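Local coordinates for uncharacterized protein (Leptotrichia buccalis, PDB 3T8K) that is of unknown function but has an ankyrin-repeat fold of stacked alpha-hairpins, a scaffold that in other proteins commonly serves protein-protein binding, at residues D44-N49 with F79-Q84. Numbering follows the deposited sequence.
Sequences DVLRNN and FFPLFQ
Leu46 packs against the CB-CG edge of the Pro81 ring, its CB 3.7 Å from Pro81 CB. This is helix packing inside an ankyrin-repeat (alpha-hairpin repeat) fold: segment 44-49, at helix 41-45, meets helix 79-85. The leucine reaches further with both of its methyl groups. CD1 goes to the outer corner of the proline ring, 4.0 Å from Pro81 CG, while CD2 meets CD1 of Leu82 at 4.1 Å. Leu82 can be met there although its CB points away from segment 44-49: CG stands anti to the backbone N (chi1 173°), and chi2 of 65° turns the CD1 branch toward Leu46. Both leucines are buried. Leu82 also packs on Arg54 of helix 51-63 and Leu96 of helix 90-102, so it links the contact to those two helices.

Arg47 adds the aliphatic root of its side chain, CG lying 4.1 Å from Pro81 CB. On the other side of the dimer interface, Asn49 of the second subunit packs on this arginine. A type I turn runs from Val45 to Asn48, with Asn48 N bonded to Val45 O.

No direct hydrogen bond joins the two segments; one water sits between their backbones instead. Its oxygen lies 2.8 Å from Leu46 O and 3.1 Å from Pro81 O, close enough to bond to either, though with more acceptors about than it has protons, which of them it serves is not settled.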
# COMPACT_ATOMS: atom_id res chain seq x y z
N ASP A 44 4.50 3.28 11.02
CA ASP A 44 5.30 3.89 9.95
C ASP A 44 6.37 2.93 9.42
O ASP A 44 6.57 2.80 8.20
CB ASP A 44 5.98 5.17 10.44
CG ASP A 44 4.99 6.24 10.87
OD1 ASP A 44 3.83 6.22 10.40
OD2 ASP A 44 5.37 7.10 11.68
N VAL A 45 7.08 2.28 10.33
CA VAL A 45 8.10 1.31 9.94
C VAL A 45 7.55 0.25 8.99
O VAL A 45 8.18 -0.10 7.98
CB VAL A 45 8.68 0.60 11.15
CG1 VAL A 45 9.71 -0.43 10.73
CG2 VAL A 45 9.32 1.62 12.11
N LEU A 46 6.39 -0.29 9.32
CA LEU A 46 5.84 -1.40 8.56
C LEU A 46 5.50 -0.98 7.13
O LEU A 46 5.31 -1.83 6.25
CB LEU A 46 4.62 -1.98 9.27
CG LEU A 46 5.03 -2.68 10.56
CD1 LEU A 46 3.81 -2.94 11.44
CD2 LEU A 46 5.79 -3.97 10.27
N ARG A 47 5.44 0.32 6.90
CA ARG A 47 5.12 0.85 5.58
C ARG A 47 6.35 1.07 4.72
O ARG A 47 6.25 1.43 3.55
CB ARG A 47 4.27 2.11 5.70
CG ARG A 47 2.88 1.81 6.24
CD ARG A 47 2.02 3.05 6.36
NE ARG A 47 2.39 3.83 7.54
CZ ARG A 47 1.74 4.91 7.96
NH1 ARG A 47 0.66 5.34 7.30
NH2 ARG A 47 2.15 5.56 9.04
N ASN A 48 7.53 0.84 5.30
CA ASN A 48 8.77 0.90 4.54
C ASN A 48 8.78 -0.18 3.44
O ASN A 48 8.68 -1.38 3.73
CB ASN A 48 9.96 0.72 5.48
CG ASN A 48 11.26 1.24 4.90
OD1 ASN A 48 11.59 0.98 3.74
ND2 ASN A 48 12.01 2.00 5.71
N ASN A 49 8.89 0.25 2.19
CA ASN A 49 8.98 -0.66 1.05
C ASN A 49 10.27 -1.49 0.96
O ASN A 49 10.40 -2.39 0.12
CB ASN A 49 8.81 0.12 -0.26
CG ASN A 49 7.45 0.76 -0.38
OD1 ASN A 49 6.43 0.14 -0.08
ND2 ASN A 49 7.42 2.02 -0.81
N PHE A 79 -0.93 -5.18 12.65
CA PHE A 79 -1.02 -6.29 11.70
C PHE A 79 -1.37 -5.85 10.28
O PHE A 79 -0.98 -6.51 9.32
CB PHE A 79 -2.01 -7.35 12.19
CG PHE A 79 -1.53 -8.13 13.38
CD1 PHE A 79 -0.49 -9.04 13.25
CD2 PHE A 79 -2.12 -7.96 14.62
CE1 PHE A 79 -0.04 -9.77 14.33
CE2 PHE A 79 -1.68 -8.69 15.71
CZ PHE A 79 -0.63 -9.60 15.57
N PHE A 80 -2.10 -4.74 10.14
CA PHE A 80 -2.56 -4.35 8.81
C PHE A 80 -1.42 -3.95 7.89
O PHE A 80 -1.27 -4.52 6.82
CB PHE A 80 -3.63 -3.26 8.87
CG PHE A 80 -4.32 -3.01 7.54
CD1 PHE A 80 -5.20 -3.95 7.01
CD2 PHE A 80 -4.09 -1.84 6.83
CE1 PHE A 80 -5.84 -3.72 5.79
CE2 PHE A 80 -4.72 -1.60 5.62
CZ PHE A 80 -5.59 -2.54 5.10
N PRO A 81 -0.61 -2.96 8.30
CA PRO A 81 0.50 -2.61 7.41
C PRO A 81 1.49 -3.76 7.27
O PRO A 81 2.11 -3.89 6.22
CB PRO A 81 1.15 -1.39 8.09
CG PRO A 81 0.65 -1.41 9.50
CD PRO A 81 -0.72 -2.02 9.43
N LEU A 82 1.63 -4.58 8.32
CA LEU A 82 2.48 -5.77 8.25
C LEU A 82 2.07 -6.65 7.08
O LEU A 82 2.89 -7.02 6.24
CB LEU A 82 2.37 -6.58 9.53
CG LEU A 82 3.09 -7.94 9.51
CD1 LEU A 82 4.59 -7.75 9.37
CD2 LEU A 82 2.78 -8.71 10.77
N PHE A 83 0.79 -6.99 7.03
CA PHE A 83 0.29 -7.90 6.00
C PHE A 83 0.11 -7.24 4.62
O PHE A 83 0.32 -7.89 3.59
CB PHE A 83 -1.00 -8.59 6.47
CG PHE A 83 -0.77 -9.52 7.63
CD1 PHE A 83 0.27 -10.44 7.59
CD2 PHE A 83 -1.58 -9.46 8.76
CE1 PHE A 83 0.50 -11.30 8.66
CE2 PHE A 83 -1.37 -10.31 9.83
CZ PHE A 83 -0.32 -11.24 9.79
N GLN A 84 -0.26 -5.96 4.60
CA GLN A 84 -0.34 -5.23 3.34
C GLN A 84 1.01 -5.17 2.62
O GLN A 84 1.07 -5.32 1.41
CB GLN A 84 -0.86 -3.81 3.57
CG GLN A 84 -2.32 -3.76 3.92
CD GLN A 84 -3.19 -4.45 2.88
OE1 GLN A 84 -3.79 -5.48 3.16
NE2 GLN A 84 -3.24 -3.88 1.67
O HOH W 1 5.06 -4.64 6.00